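Local coordinates for protein RNA silencing suppressor p19 (Tomato bushy stunt virus, PDB 4J39) that probably suppresses RNA silencing in the infected host by binding short interfering RNA duplexes as a homodimer and selecting them by the length of the duplex, at residues Ser16-Glu19 and Trp20-His23; Ser67-Gly70 and Asp71-Asn74. All coordinates share one frame; numbering follows the deposited sequence.

Both contacts are local, formed within single runs at the start of a helix, and both use a hydroxyl N-cap. Contact 1 lies at the surface, its centre about 21 Å from the centre of the chain, on helix 17-26, where two tryptophans meet the terminal bases of the RNA. Contact 2, partly buried and with its centre about 11 Å from that of the chain, begins helix 70-78, and its tryptophan turns into the protein. The chemistry follows the place: aromatic stacking, cation-pi and a phosphate bond in 16-23, a capping box and apolar contacts in 67-74. Their centres are about 30 Å apart, on opposite sides of the chain's centre, and they do not touch.

Contact 1: residues Ser16-Glu19 and Trp20-His23; sequences SWTE and WRLH. With SO4 (sulfate ion), chain D; nucleotides of chain B; nucleotides of chain C.
Trp17 carries the guanidinium of Arg21 on one face of its indole, with the terminal base G19 of chain B on the opposite face. The guanidinium is stacked with its plane turned 22° from the ring, and Arg21 CZ stands 4.1 Å from the centroid of the six-membered ring, a cation-pi contact. Closer to the backbone, Arg21 CD lies over the five-membered ring, 3.6 Å from Trp17 NE1, as a CH-pi contact. A bend at chi3 (-59°) folds the arginine back over the indole, where Arg21 NH2 donates to Thr18 OG1 at 2.9 Å, nearly within the guanidinium plane; this bond is distinctly bent (133° at the hydrogen) but helps to fix the group's rotation. Beside this sandwich, Trp20 lays its face on C1 of chain C, and its NE1 gives a hydrogen bond to OP2 of that nucleotide's phosphate (2.9 Å). The two indoles thus cover both bases at one end of the duplex, an arrangement consistent with a molecular caliper that selects duplexes by length. Ser16 is the N-cap: its OG accepts from Glu19 N at 3.0 Å and donates to O2 of a sulfate ion at 2.6 Å. Main-chain bonds from Trp20 N to Ser16 O and from Arg21 N to Trp17 O start the helical pattern. Helix 17-26 projects from the body of the chain, and Glu19 ties it back by a salt bridge to Arg53 of strand 46-53.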
ATOM      1  N   SER A  16       2.454  26.181   7.897  1.00 36.86           N
ATOM      2  CA  SER A  16       2.183  27.345   7.075  1.00 36.52           C
ATOM      3  C   SER A  16       3.245  27.332   5.982  1.00 35.11           C
ATOM      4  O   SER A  16       4.318  26.720   6.044  1.00 31.14           O
ATOM      5  CB  SER A  16       2.272  28.660   7.834  1.00 37.38           C
ATOM      6  OG  SER A  16       3.621  28.854   8.294  1.00 34.51           O
ATOM      7  N   TRP A  17       2.961  28.076   4.934  1.00 35.68           N
ATOM      8  CA  TRP A  17       4.011  28.207   3.896  1.00 36.56           C
ATOM      9  C   TRP A  17       5.343  28.773   4.401  1.00 35.84           C
ATOM     10  O   TRP A  17       6.399  28.269   4.074  1.00 35.90           O
ATOM     11  CB  TRP A  17       3.420  29.111   2.802  1.00 37.77           C
ATOM     12  CG  TRP A  17       4.354  29.146   1.564  1.00 40.84           C
ATOM     13  CD1 TRP A  17       5.293  28.222   1.168  1.00 42.52           C
ATOM     14  CD2 TRP A  17       4.347  30.178   0.540  1.00 45.13           C
ATOM     15  NE1 TRP A  17       5.901  28.637  -0.019  1.00 45.66           N
ATOM     16  CE2 TRP A  17       5.326  29.819  -0.421  1.00 46.83           C
ATOM     17  CE3 TRP A  17       3.617  31.363   0.384  1.00 49.55           C
ATOM     18  CZ2 TRP A  17       5.599  30.602  -1.564  1.00 51.57           C
ATOM     19  CZ3 TRP A  17       3.861  32.158  -0.789  1.00 54.51           C
ATOM     20  CH2 TRP A  17       4.855  31.768  -1.718  1.00 50.82           C
ATOM     21  N   THR A  18       5.293  29.754   5.288  1.00 36.61           N
ATOM     22  CA  THR A  18       6.506  30.262   5.915  1.00 36.55           C
ATOM     23  C   THR A  18       7.237  29.232   6.762  1.00 36.02           C
ATOM     24  O   THR A  18       8.456  29.080   6.665  1.00 35.71           O
ATOM     25  CB  THR A  18       6.230  31.505   6.736  1.00 38.50           C
ATOM     26  OG1 THR A  18       5.662  32.542   5.883  1.00 41.80           O
ATOM     27  CG2 THR A  18       7.497  31.983   7.536  1.00 38.01           C
ATOM     28  N   GLU A  19       6.531  28.488   7.636  1.00 36.23           N
ATOM     29  CA  GLU A  19       7.264  27.449   8.407  1.00 33.75           C
ATOM     30  C   GLU A  19       7.956  26.428   7.510  1.00 33.94           C
ATOM     31  O   GLU A  19       9.045  25.929   7.768  1.00 35.44           O
ATOM     32  CB  GLU A  19       6.294  26.721   9.373  1.00 30.96           C
ATOM     33  CG  GLU A  19       7.063  25.749  10.319  1.00 31.20           C
ATOM     34  CD  GLU A  19       6.173  24.778  11.166  1.00 35.10           C
ATOM     35  OE1 GLU A  19       4.943  24.793  11.054  1.00 32.46           O
ATOM     36  OE2 GLU A  19       6.775  23.901  11.822  1.00 31.70           O
ATOM     37  N   TRP A  20       7.244  25.971   6.513  1.00 35.59           N
ATOM     38  CA  TRP A  20       7.806  25.042   5.506  1.00 35.47           C
ATOM     39  C   TRP A  20       9.107  25.591   4.824  1.00 36.96           C
ATOM     40  O   TRP A  20      10.029  24.858   4.742  1.00 37.93           O
ATOM     41  CB  TRP A  20       6.711  24.708   4.477  1.00 37.21           C
ATOM     42  CG  TRP A  20       7.139  23.672   3.489  1.00 37.79           C
ATOM     43  CD1 TRP A  20       7.070  22.309   3.611  1.00 41.41           C
ATOM     44  CD2 TRP A  20       7.727  23.935   2.194  1.00 42.66           C
ATOM     45  NE1 TRP A  20       7.576  21.690   2.464  1.00 44.95           N
ATOM     46  CE2 TRP A  20       7.973  22.674   1.581  1.00 43.81           C
ATOM     47  CE3 TRP A  20       7.992  25.110   1.489  1.00 47.25           C
ATOM     48  CZ2 TRP A  20       8.491  22.556   0.286  1.00 51.30           C
ATOM     49  CZ3 TRP A  20       8.503  25.004   0.167  1.00 50.81           C
ATOM     50  CH2 TRP A  20       8.761  23.735  -0.404  1.00 50.55           C
ATOM     51  N   ARG A  21       9.091  26.833   4.409  1.00 39.27           N
ATOM     52  CA  ARG A  21      10.273  27.494   3.799  1.00 41.76           C
ATOM     53  C   ARG A  21      11.410  27.520   4.778  1.00 40.96           C
ATOM     54  O   ARG A  21      12.547  27.162   4.437  1.00 41.70           O
ATOM     55  CB  ARG A  21       9.905  28.896   3.317  1.00 44.31           C
ATOM     56  CG  ARG A  21       9.037  28.874   2.042  1.00 47.94           C
ATOM     57  CD  ARG A  21       8.712  30.308   1.480  1.00 53.45           C
ATOM     58  NE  ARG A  21       8.001  31.131   2.463  1.00 59.96           N
ATOM     59  CZ  ARG A  21       7.298  32.235   2.229  1.00 63.51           C
ATOM     60  NH1 ARG A  21       7.211  32.780   1.000  1.00 66.97           N
ATOM     61  NH2 ARG A  21       6.735  32.850   3.257  1.00 62.90           N
ATOM     62  N   LEU A  22      11.117  27.893   6.052  1.00 39.85           N
ATOM     63  CA  LEU A  22      12.150  27.939   7.052  1.00 40.28           C
ATOM     64  C   LEU A  22      12.748  26.581   7.296  1.00 40.53           C
ATOM     65  O   LEU A  22      13.982  26.456   7.403  1.00 40.50           O
ATOM     66  CB  LEU A  22      11.609  28.496   8.402  1.00 40.57           C
ATOM     67  CG  LEU A  22      11.325  29.975   8.428  1.00 42.93           C
ATOM     68  CD1 LEU A  22      10.535  30.275   9.715  1.00 42.61           C
ATOM     69  CD2 LEU A  22      12.699  30.693   8.313  1.00 41.52           C
ATOM     70  N   HIS A  23      11.913  25.527   7.302  1.00 37.53           N
ATOM     71  CA  HIS A  23      12.413  24.212   7.517  1.00 38.05           C
ATOM     72  C   HIS A  23      13.316  23.795   6.325  1.00 41.44           C
ATOM     73  O   HIS A  23      14.295  23.101   6.500  1.00 41.54           O
ATOM     74  CB  HIS A  23      11.312  23.191   7.658  1.00 36.66           C
ATOM     75  CG  HIS A  23      11.798  21.798   7.804  1.00 38.56           C
ATOM     76  ND1 HIS A  23      11.762  20.886   6.769  1.00 40.89           N
ATOM     77  CD2 HIS A  23      12.466  21.196   8.808  1.00 35.63           C
ATOM     78  CE1 HIS A  23      12.263  19.755   7.209  1.00 32.24           C
ATOM     79  NE2 HIS A  23      12.688  19.917   8.444  1.00 39.58           N
TER
HETATM   80  S   SO4 D 202       2.456  32.160   9.373  1.00 55.92           S
HETATM   81  O1  SO4 D 202       1.687  32.160   8.107  1.00 58.39           O
HETATM   82  O2  SO4 D 202       3.559  31.221   9.257  1.00 51.01           O
HETATM   83  O3  SO4 D 202       2.979  33.458   9.749  1.00 61.15           O
HETATM   84  O4  SO4 D 202       1.460  31.648  10.305  1.00 61.49           O
ATOM     85  P     G B  19       1.245  35.364  -6.018  1.00 73.33           P
ATOM     86  OP1   G B  19       1.147  36.840  -6.150  1.00 74.40           O
ATOM     87  OP2   G B  19       2.569  34.725  -6.218  1.00 68.02           O
ATOM     88  O5'   G B  19       0.728  34.987  -4.542  1.00 72.21           O
ATOM     89  C5'   G B  19      -0.650  34.887  -4.192  1.00 70.47           C
ATOM     90  C4'   G B  19      -0.680  34.152  -2.866  1.00 70.72           C
ATOM     91  O4'   G B  19      -0.781  32.726  -3.145  1.00 69.42           O
ATOM     92  C3'   G B  19       0.589  34.285  -2.014  1.00 68.95           C
ATOM     93  O3'   G B  19       0.647  35.475  -1.239  1.00 68.79           O
ATOM     94  C2'   G B  19       0.428  33.079  -1.120  1.00 67.85           C
ATOM     95  O2'   G B  19      -0.477  33.350  -0.096  1.00 67.71           O
ATOM     96  C1'   G B  19      -0.148  32.036  -2.097  1.00 66.39           C
ATOM     97  N9    G B  19       0.932  31.177  -2.572  1.00 60.71           N
ATOM     98  C8    G B  19       1.790  31.333  -3.638  1.00 57.97           C
ATOM     99  N7    G B  19       2.693  30.380  -3.718  1.00 55.36           N
ATOM    100  C5    G B  19       2.388  29.534  -2.618  1.00 53.10           C
ATOM    101  C6    G B  19       2.980  28.325  -2.189  1.00 49.87           C
ATOM    102  O6    G B  19       3.932  27.715  -2.685  1.00 50.64           O
ATOM    103  N1    G B  19       2.365  27.818  -1.017  1.00 46.88           N
ATOM    104  C2    G B  19       1.287  28.376  -0.380  1.00 49.73           C
ATOM    105  N2    G B  19       0.817  27.739   0.718  1.00 48.26           N
ATOM    106  N3    G B  19       0.699  29.526  -0.776  1.00 54.49           N
ATOM    107  C4    G B  19       1.311  30.025  -1.908  1.00 58.16           C
TER
ATOM    108  OP3   C C   1       5.315  17.255   1.971  0.55 41.37           O
ATOM    109  P     C C   1       6.178  18.170   2.761  0.55 40.35           P
ATOM    110  OP1   C C   1       6.718  17.412   3.918  0.55 26.66           O
ATOM    111  OP2   C C   1       7.131  18.929   1.845  0.55 40.16           O
ATOM    112  O5'   C C   1       5.154  19.187   3.446  0.55 42.25           O
ATOM    113  C5'   C C   1       4.145  19.811   2.618  0.55 43.31           C
ATOM    114  C4'   C C   1       3.289  20.841   3.344  0.55 40.15           C
ATOM    115  O4'   C C   1       3.979  22.112   3.524  0.55 39.92           O
ATOM    116  C3'   C C   1       2.059  21.179   2.568  0.55 41.80           C
ATOM    117  O3'   C C   1       1.069  20.169   2.751  0.55 46.98           O
ATOM    118  C2'   C C   1       1.715  22.570   3.135  0.55 40.45           C
ATOM    119  O2'   C C   1       1.165  22.583   4.464  0.55 38.30           O
ATOM    120  C1'   C C   1       3.103  23.171   3.137  0.55 40.50           C
ATOM    121  N1    C C   1       3.591  23.742   1.776  1.00 40.02           N
ATOM    122  C2    C C   1       3.104  24.958   1.329  1.00 44.65           C
ATOM    123  O2    C C   1       2.291  25.543   2.025  1.00 42.75           O
ATOM    124  N3    C C   1       3.560  25.496   0.128  1.00 43.47           N
ATOM    125  C4    C C   1       4.452  24.807  -0.597  1.00 47.61           C
ATOM    126  N4    C C   1       4.888  25.351  -1.763  1.00 41.94           N
ATOM    127  C5    C C   1       4.963  23.547  -0.161  1.00 45.92           C
ATOM    128  C6    C C   1       4.492  23.059   1.022  1.00 43.52           C
TER

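Contact 2: residues Ser67-Gly70 and Asp71-Asn74; sequences SWTG and DSVN. With SO4 (sulfate ion), chain E.
A capping box opens helix 70-78, with Thr69 at the N-cap and Ser72 three residues on exchanging hydrogen bonds between side chain and main chain. Ser72 N donates to Thr69 OG1 at 3.0 Å, and Thr69 N donates to Ser72 OG at 2.9 Å. Both bonds are nearly straight. Each hydroxyl is set between its own backbone N and carbonyl carbon (chi1 67° for Thr69, 74° for Ser72), which turns it back to the main chain of the other residue. Ser72 OG is also hydrogen-bonded to Pro7 O, so the same hydroxyl joins the helix start to the N-terminal segment. The helical pattern then takes over, Val73 N bonding to Thr69 O at 2.8 Å and Asn74 N to Gly70 O at 2.8 Å. At the first turn, Gly70 N donates to O3 of a sulfate ion at 2.6 Å; the ion, probably from the crystallisation liquor, sits where the helix dipole would be expected to help hold an anion. On the buried side, Val73 sits alongside Trp68, and Val73 CG2 packs against Trp68 CE3 at 3.5 Å, meeting the indole obliquely. The same methyl lies 3.3 Å from Thr69 O, the acceptor of the Val73 N bond. Trp68 also meets Trp41 edge-to-face and reaches Ala115 and Ile116 of helix 108-124, while Val73 touches Trp41 and Phe43 of strand 36-43 and Cys112. The run leading from helix 58-65 into helix 70-78 is therefore packed against both the antiparallel sheet and helix 108-124.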
ATOM      1  N   SER A  67      -3.091   8.260  15.718  1.00 29.26           N
ATOM      2  CA  SER A  67      -3.969   9.297  15.001  1.00 28.64           C
ATOM      3  C   SER A  67      -5.289   8.709  14.520  1.00 28.60           C
ATOM      4  O   SER A  67      -6.278   9.458  14.233  1.00 28.90           O
ATOM      5  CB  SER A  67      -3.182   9.947  13.864  1.00 29.74           C
ATOM      6  OG  SER A  67      -3.035   9.047  12.871  1.00 28.83           O
ATOM      7  N   TRP A  68      -5.392   7.403  14.439  1.00 28.26           N
ATOM      8  CA  TRP A  68      -6.587   6.666  14.144  1.00 28.74           C
ATOM      9  C   TRP A  68      -6.523   5.256  14.607  1.00 31.03           C
ATOM     10  O   TRP A  68      -5.445   4.695  14.734  1.00 29.78           O
ATOM     11  CB  TRP A  68      -6.980   6.768  12.622  1.00 28.99           C
ATOM     12  CG  TRP A  68      -5.956   6.169  11.687  1.00 28.61           C
ATOM     13  CD1 TRP A  68      -4.939   6.833  11.075  1.00 30.39           C
ATOM     14  CD2 TRP A  68      -5.842   4.813  11.349  1.00 27.69           C
ATOM     15  NE1 TRP A  68      -4.203   5.930  10.316  1.00 30.79           N
ATOM     16  CE2 TRP A  68      -4.704   4.674  10.481  1.00 31.31           C
ATOM     17  CE3 TRP A  68      -6.594   3.688  11.610  1.00 25.22           C
ATOM     18  CZ2 TRP A  68      -4.337   3.407   9.942  1.00 31.03           C
ATOM     19  CZ3 TRP A  68      -6.255   2.480  11.106  1.00 31.88           C
ATOM     20  CH2 TRP A  68      -5.131   2.343  10.264  1.00 27.34           C
ATOM     21  N   THR A  69      -7.692   4.638  14.850  1.00 30.31           N
ATOM     22  CA  THR A  69      -7.787   3.249  15.262  1.00 30.51           C
ATOM     23  C   THR A  69      -8.825   2.548  14.401  1.00 30.95           C
ATOM     24  O   THR A  69      -9.662   3.223  13.658  1.00 30.03           O
ATOM     25  CB  THR A  69      -8.156   3.186  16.754  1.00 31.63           C
ATOM     26  OG1 THR A  69      -9.495   3.722  16.817  1.00 32.03           O
ATOM     27  CG2 THR A  69      -7.241   3.931  17.694  1.00 32.68           C
ATOM     28  N   GLY A  70      -8.925   1.255  14.456  1.00 30.50           N
ATOM     29  CA  GLY A  70      -9.977   0.503  13.749  1.00 32.90           C
ATOM     30  C   GLY A  70     -11.370   1.035  14.189  1.00 31.63           C
ATOM     31  O   GLY A  70     -12.288   1.250  13.310  1.00 32.60           O
ATOM     32  N   ASP A  71     -11.483   1.272  15.487  1.00 34.30           N
ATOM     33  CA  ASP A  71     -12.758   1.814  16.011  1.00 35.40           C
ATOM     34  C   ASP A  71     -13.085   3.219  15.499  1.00 33.73           C
ATOM     35  O   ASP A  71     -14.248   3.503  15.084  1.00 37.06           O
ATOM     36  CB  ASP A  71     -12.800   1.808  17.511  1.00 36.66           C
ATOM     37  CG  ASP A  71     -12.924   0.369  18.124  1.00 38.34           C
ATOM     38  OD1 ASP A  71     -12.801   0.343  19.372  1.00 48.51           O
ATOM     39  OD2 ASP A  71     -13.180  -0.620  17.414  1.00 43.28           O
ATOM     40  N   SER A  72     -12.130   4.154  15.561  1.00 32.29           N
ATOM     41  CA  SER A  72     -12.358   5.567  15.072  1.00 31.55           C
ATOM     42  C   SER A  72     -12.644   5.503  13.590  1.00 31.68           C
ATOM     43  O   SER A  72     -13.545   6.231  13.070  1.00 33.27           O
ATOM     44  CB  SER A  72     -11.251   6.535  15.407  1.00 33.13           C
ATOM     45  OG  SER A  72     -10.090   6.324  14.584  1.00 32.96           O
ATOM     46  N   VAL A  73     -11.976   4.627  12.809  1.00 32.19           N
ATOM     47  CA  VAL A  73     -12.246   4.548  11.403  1.00 31.39           C
ATOM     48  C   VAL A  73     -13.673   3.960  11.144  1.00 35.10           C
ATOM     49  O   VAL A  73     -14.453   4.465  10.261  1.00 33.78           O
ATOM     50  CB  VAL A  73     -11.164   3.761  10.577  1.00 32.75           C
ATOM     51  CG1 VAL A  73     -11.700   3.291   9.229  1.00 30.67           C
ATOM     52  CG2 VAL A  73      -9.874   4.589  10.628  1.00 29.38           C
ATOM     53  N   ASN A  74     -14.046   2.938  11.904  1.00 34.00           N
ATOM     54  CA  ASN A  74     -15.364   2.363  11.689  1.00 38.18           C
ATOM     55  C   ASN A  74     -16.495   3.360  12.087  1.00 37.43           C
ATOM     56  O   ASN A  74     -17.547   3.389  11.450  1.00 39.67           O
ATOM     57  CB  ASN A  74     -15.533   1.157  12.540  1.00 37.25           C
ATOM     58  CG  ASN A  74     -16.701   0.369  12.116  1.00 48.31           C
ATOM     59  OD1 ASN A  74     -16.736  -0.173  10.995  1.00 54.37           O
ATOM     60  ND2 ASN A  74     -17.740   0.380  12.959  1.00 49.43           N
TER
HETATM   61  S   SO4 E 203      -5.962  -0.872  14.522  0.80 71.72           S
HETATM   62  O1  SO4 E 203      -5.457  -1.910  15.431  0.80 69.45           O
HETATM   63  O2  SO4 E 203      -6.542  -1.592  13.323  0.80 62.91           O
HETATM   64  O3  SO4 E 203      -6.816  -0.025  15.376  0.80 55.93           O
HETATM   65  O4  SO4 E 203      -4.941   0.075  14.101  0.80 69.28           O